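Local coordinates for protein pyridoxal kinase (Lactobacillus plantarum, PDB 3H74) that probably phosphorylates pyridoxal at the expense of ATP to give pyridoxal 5'-phosphate, as a kinase of the ribokinase clan, at residues W241-T249 and V261-I270. Sequence-based numbering, arbitrary orientation. Where two conformers were deposited one is given.
Sequences WLNMAVAET and VALGDLLQAI
Glu248 reaches across to Asp265 in the first turn of helix 264-274. Its OE1 accepts a nearly straight bond from Asp265 N (2.8 Å, 169°), on the syn side but tilted out of the carboxylate plane. CG lies anti to the backbone N and the chain runs on extended, which carries the carboxylate that far. It then stacks on the Asp265 carboxylate, the planes 16° apart. Waters probably ease this meeting of like charges: one joins Glu248 OE2 to Asp265 OD1, another links Glu248 OE1, Ala262 O and Leu266 N. With an alanine in place of Glu248, Asp265 N is likely to lose its acceptor and both waters would be less firmly held. Next along the chain, Thr249 OG1 accepts from Ala262 N (2.8 Å), in the loop leading into the second helix, and donates to Ala245 O. Val261 CG2 packs near that hydroxyl and Ala245 CB. At the other end, Ala269 CB touches Trp241 NE1 (3.6 Å). Leu266 CD1 approaches Trp241 CE3 at 3.5 Å, and Ile270 CG1 meets CZ3. Selenomethionine Met244 bends at chi3, bringing CE against Ala269 CB. The arrangement is a roughly antiparallel helix pair (143°) in the C-terminal part of a ribokinase-like fold.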
ATOM      1  N   TRP A 241     -12.470  -8.715   0.132  1.00  7.17           N
ATOM      2  CA  TRP A 241     -11.633  -9.359   1.177  1.00  6.80           C
ATOM      3  C   TRP A 241     -11.323  -8.394   2.333  1.00  5.96           C
ATOM      4  O   TRP A 241     -11.359  -8.762   3.467  1.00  6.06           O
ATOM      5  CB  TRP A 241     -10.354  -9.867   0.487  1.00  7.30           C
ATOM      6  CG  TRP A 241     -10.515 -11.193  -0.226  1.00  7.81           C
ATOM      7  CD1 TRP A 241     -11.634 -11.912  -0.368  1.00  8.70           C
ATOM      8  CD2 TRP A 241      -9.462 -11.952  -0.800  1.00  7.38           C
ATOM      9  NE1 TRP A 241     -11.351 -13.087  -1.011  1.00  8.93           N
ATOM     10  CE2 TRP A 241     -10.019 -13.134  -1.270  1.00  8.06           C
ATOM     11  CE3 TRP A 241      -8.100 -11.759  -0.932  1.00  7.81           C
ATOM     12  CZ2 TRP A 241      -9.250 -14.120  -1.916  1.00  8.84           C
ATOM     13  CZ3 TRP A 241      -7.332 -12.762  -1.565  1.00  8.84           C
ATOM     14  CH2 TRP A 241      -7.936 -13.899  -2.043  1.00  9.07           C
ATOM     15  N   LEU A 242     -11.073  -7.134   2.011  1.00  5.69           N
ATOM     16  CA  LEU A 242     -10.853  -6.138   3.070  1.00  6.19           C
ATOM     17  C   LEU A 242     -12.167  -5.920   3.903  1.00  5.82           C
ATOM     18  O   LEU A 242     -12.105  -5.853   5.064  1.00  5.68           O
ATOM     19  CB  LEU A 242     -10.360  -4.815   2.491  1.00  6.33           C
ATOM     20  CG  LEU A 242     -10.074  -3.751   3.544  1.00  7.98           C
ATOM     21  CD1 LEU A 242      -8.809  -4.188   4.391  1.00  8.90           C
ATOM     22  CD2 LEU A 242      -9.922  -2.313   2.825  1.00  9.11           C
ATOM     23  N   ASN A 243     -13.285  -5.883   3.196  1.00  6.27           N
ATOM     24  CA  ASN A 243     -14.591  -5.782   3.859  1.00  6.83           C
ATOM     25  C   ASN A 243     -14.768  -6.946   4.844  1.00  6.62           C
ATOM     26  O   ASN A 243     -15.168  -6.755   5.993  1.00  6.36           O
ATOM     27  CB  ASN A 243     -15.682  -5.777   2.786  1.00  7.45           C
ATOM     28  CG  ASN A 243     -17.046  -5.375   3.316  1.00  7.36           C
ATOM     29  OD1 ASN A 243     -17.948  -6.207   3.389  1.00  8.43           O
ATOM     30  ND2 ASN A 243     -17.214  -4.112   3.655  1.00  7.41           N
HETATM   31  N   MSE A 244     -14.407  -8.142   4.387  1.00  6.59           N
HETATM   32  CA  MSE A 244     -14.447  -9.341   5.209  1.00  8.23           C
HETATM   33  C   MSE A 244     -13.503  -9.274   6.409  1.00  6.27           C
HETATM   34  O   MSE A 244     -13.867  -9.678   7.522  1.00  6.02           O
HETATM   35  CB  MSE A 244     -14.111 -10.547   4.340  1.00  7.61           C
HETATM   36  CG  MSE A 244     -14.097 -11.870   5.085  1.00  9.76           C
HETATM   37 SE   MSE A 244     -13.601 -13.346   3.948  1.00 17.38          SE
HETATM   38  CE  MSE A 244     -11.828 -12.730   3.467  1.00 16.16           C
ATOM     39  N   ALA A 245     -12.294  -8.755   6.202  1.00  6.16           N
ATOM     40  CA  ALA A 245     -11.317  -8.668   7.285  1.00  5.71           C
ATOM     41  C   ALA A 245     -11.786  -7.683   8.357  1.00  5.73           C
ATOM     42  O   ALA A 245     -11.636  -7.919   9.560  1.00  5.76           O
ATOM     43  CB  ALA A 245      -9.954  -8.255   6.726  1.00  6.44           C
ATOM     44  N   VAL A 246     -12.341  -6.554   7.919  1.00  5.60           N
ATOM     45  CA  VAL A 246     -12.903  -5.593   8.868  1.00  6.36           C
ATOM     46  C   VAL A 246     -14.086  -6.203   9.636  1.00  5.77           C
ATOM     47  O   VAL A 246     -14.168  -6.057  10.854  1.00  5.99           O
ATOM     48  CB  VAL A 246     -13.295  -4.254   8.199  1.00  6.47           C
ATOM     49  CG1 VAL A 246     -14.078  -3.372   9.168  1.00  7.10           C
ATOM     50  CG2 VAL A 246     -12.041  -3.536   7.692  1.00  7.99           C
ATOM     51  N   ALA A 247     -14.957  -6.924   8.926  1.00  5.88           N
ATOM     52  CA  ALA A 247     -16.085  -7.596   9.579  1.00  6.01           C
ATOM     53  C   ALA A 247     -15.581  -8.552  10.657  1.00  5.73           C
ATOM     54  O   ALA A 247     -16.139  -8.631  11.760  1.00  6.24           O
ATOM     55  CB  ALA A 247     -16.934  -8.324   8.570  1.00  6.17           C
ATOM     56  N   GLU A 248     -14.513  -9.286  10.361  1.00  5.62           N
ATOM     57  CA  GLU A 248     -13.977 -10.207  11.354  1.00  6.07           C
ATOM     58  C   GLU A 248     -13.422  -9.470  12.568  1.00  5.80           C
ATOM     59  O   GLU A 248     -13.567  -9.907  13.713  1.00  6.59           O
ATOM     60  CB  GLU A 248     -12.910 -11.142  10.764  1.00  5.59           C
ATOM     61  CG  GLU A 248     -12.476 -12.186  11.790  1.00  7.28           C
ATOM     62  CD  GLU A 248     -11.344 -13.083  11.346  1.00  7.10           C
ATOM     63  OE1 GLU A 248     -10.755 -12.865  10.269  1.00  6.67           O
ATOM     64  OE2 GLU A 248     -11.057 -14.031  12.107  1.00  9.50           O
ATOM     65  N   THR A 249     -12.790  -8.333  12.300  1.00  5.60           N
ATOM     66  CA  THR A 249     -12.221  -7.504  13.362  1.00  6.30           C
ATOM     67  C   THR A 249     -13.331  -7.060  14.317  1.00  6.19           C
ATOM     68  O   THR A 249     -13.193  -7.169  15.534  1.00  6.45           O
ATOM     69  CB  THR A 249     -11.502  -6.277  12.772  1.00  6.11           C
ATOM     70  OG1 THR A 249     -10.543  -6.709  11.796  1.00  6.04           O
ATOM     71  CG2 THR A 249     -10.798  -5.461  13.854  1.00  6.83           C
ATOM     72  N   VAL A 261      -6.226  -4.903  11.571  1.00  6.48           N
ATOM     73  CA  VAL A 261      -7.331  -5.747  11.109  1.00  7.51           C
ATOM     74  C   VAL A 261      -7.017  -7.246  11.207  1.00  6.70           C
ATOM     75  O   VAL A 261      -5.882  -7.680  10.957  1.00  6.70           O
ATOM     76  CB  VAL A 261      -7.760  -5.309   9.678  1.00  9.09           C
ATOM     77  CG1 VAL A 261      -6.694  -5.610   8.654  1.00 10.56           C
ATOM     78  CG2 VAL A 261      -9.055  -5.904   9.271  1.00 12.28           C
ATOM     79  N   ALA A 262      -8.022  -8.022  11.603  1.00  6.45           N
ATOM     80  CA  ALA A 262      -7.938  -9.474  11.654  1.00  6.13           C
ATOM     81  C   ALA A 262      -7.595 -10.062  10.286  1.00  5.75           C
ATOM     82  O   ALA A 262      -8.072  -9.592   9.246  1.00  5.63           O
ATOM     83  CB  ALA A 262      -9.257 -10.054  12.150  1.00  6.33           C
ATOM     84  N   LEU A 263      -6.799 -11.127  10.320  1.00  5.33           N
ATOM     85  CA  LEU A 263      -6.315 -11.771   9.102  1.00  5.45           C
ATOM     86  C   LEU A 263      -6.822 -13.193   8.876  1.00  5.37           C
ATOM     87  O   LEU A 263      -6.637 -13.732   7.793  1.00  5.86           O
ATOM     88  CB  LEU A 263      -4.779 -11.771   9.070  1.00  5.63           C
ATOM     89  CG  LEU A 263      -4.119 -10.394   9.131  1.00  5.56           C
ATOM     90  CD1 LEU A 263      -2.615 -10.557   9.243  1.00  7.59           C
ATOM     91  CD2 LEU A 263      -4.492  -9.526   7.923  1.00  7.88           C
ATOM     92  N   GLY A 264      -7.482 -13.794   9.866  1.00  5.38           N
ATOM     93  CA  GLY A 264      -7.862 -15.205   9.779  1.00  6.21           C
ATOM     94  C   GLY A 264      -8.778 -15.538   8.616  1.00  5.68           C
ATOM     95  O   GLY A 264      -8.503 -16.451   7.838  1.00  5.89           O
ATOM     96  N   ASP A 265      -9.887 -14.813   8.491  1.00  5.60           N
ATOM     97  CA  ASP A 265     -10.830 -15.071   7.400  1.00  5.93           C
ATOM     98  C   ASP A 265     -10.167 -14.798   6.053  1.00  5.57           C
ATOM     99  O   ASP A 265     -10.396 -15.512   5.080  1.00  5.97           O
ATOM    100  CB  ASP A 265     -12.115 -14.244   7.548  1.00  6.39           C
ATOM    101  CG  ASP A 265     -13.049 -14.782   8.624  1.00  6.95           C
ATOM    102  OD1 ASP A 265     -12.788 -15.869   9.175  1.00  9.36           O
ATOM    103  OD2 ASP A 265     -14.058 -14.100   8.914  1.00  7.58           O
ATOM    104  N   LEU A 266      -9.312 -13.778   6.019  1.00  6.06           N
ATOM    105  CA  LEU A 266      -8.553 -13.456   4.817  1.00  6.43           C
ATOM    106  C   LEU A 266      -7.612 -14.594   4.401  1.00  6.10           C
ATOM    107  O   LEU A 266      -7.572 -15.005   3.236  1.00  6.45           O
ATOM    108  CB  LEU A 266      -7.802 -12.137   5.017  1.00  6.88           C
ATOM    109  CG  LEU A 266      -6.882 -11.675   3.886  1.00  7.47           C
ATOM    110  CD1 LEU A 266      -7.592 -11.582   2.534  1.00  9.69           C
ATOM    111  CD2 LEU A 266      -6.239 -10.355   4.245  1.00  7.25           C
ATOM    112  N   LEU A 267      -6.865 -15.124   5.366  1.00  6.46           N
ATOM    113  CA  LEU A 267      -5.972 -16.249   5.073  1.00  7.14           C
ATOM    114  C   LEU A 267      -6.750 -17.460   4.552  1.00  7.83           C
ATOM    115  O   LEU A 267      -6.307 -18.139   3.622  1.00  7.75           O
ATOM    116  CB  LEU A 267      -5.138 -16.622   6.303  1.00  7.37           C
ATOM    117  CG  LEU A 267      -4.128 -15.560   6.756  1.00  7.44           C
ATOM    118  CD1 LEU A 267      -3.432 -16.011   8.017  1.00  9.91           C
ATOM    119  CD2 LEU A 267      -3.100 -15.248   5.680  1.00  9.69           C
ATOM    120  N   GLN A 268      -7.916 -17.706   5.145  0.50  7.79           N
ATOM    121  CA  GLN A 268      -8.804 -18.777   4.703  0.50  8.38           C
ATOM    122  C   GLN A 268      -9.278 -18.586   3.257  0.50  8.35           C
ATOM    123  O   GLN A 268      -9.333 -19.545   2.483  0.50  8.70           O
ATOM    124  CB  GLN A 268      -9.992 -18.887   5.658  0.50  8.79           C
ATOM    125  CG  GLN A 268     -10.886 -20.082   5.416  0.50 10.70           C
ATOM    126  CD  GLN A 268     -12.105 -20.070   6.309  0.50 12.96           C
ATOM    127  OE1 GLN A 268     -12.778 -19.045   6.453  0.50 14.47           O
ATOM    128  NE2 GLN A 268     -12.404 -21.214   6.911  0.50 14.30           N
ATOM    129  N   ALA A 269      -9.611 -17.351   2.892  1.00  8.05           N
ATOM    130  CA  ALA A 269     -10.040 -17.043   1.527  1.00  7.98           C
ATOM    131  C   ALA A 269      -8.897 -17.195   0.537  1.00  8.22           C
ATOM    132  O   ALA A 269      -9.099 -17.690  -0.574  1.00  8.75           O
ATOM    133  CB  ALA A 269     -10.640 -15.649   1.441  1.00  8.28           C
ATOM    134  N   ILE A 270      -7.698 -16.795   0.946  1.00  7.86           N
ATOM    135  CA  ILE A 270      -6.509 -16.952   0.118  1.00  8.66           C
ATOM    136  C   ILE A 270      -6.236 -18.434  -0.164  1.00  9.75           C
ATOM    137  O   ILE A 270      -6.000 -18.826  -1.313  1.00 10.38           O
ATOM    138  CB  ILE A 270      -5.291 -16.287   0.786  1.00  7.89           C
ATOM    139  CG1 ILE A 270      -5.409 -14.760   0.680  1.00  8.22           C
ATOM    140  CG2 ILE A 270      -3.999 -16.800   0.148  1.00  8.74           C
ATOM    141  CD1 ILE A 270      -4.532 -13.995   1.645  1.00  8.45           C
TER
HETATM  142  O   HOH W   1     -15.462 -11.906   8.267  1.00  8.35           O
HETATM  143  O   HOH W   2      -9.647 -11.600   8.020  1.00  6.13           O
HETATM  144  O   HOH W   3     -10.829 -16.625  11.163  1.00 21.33           O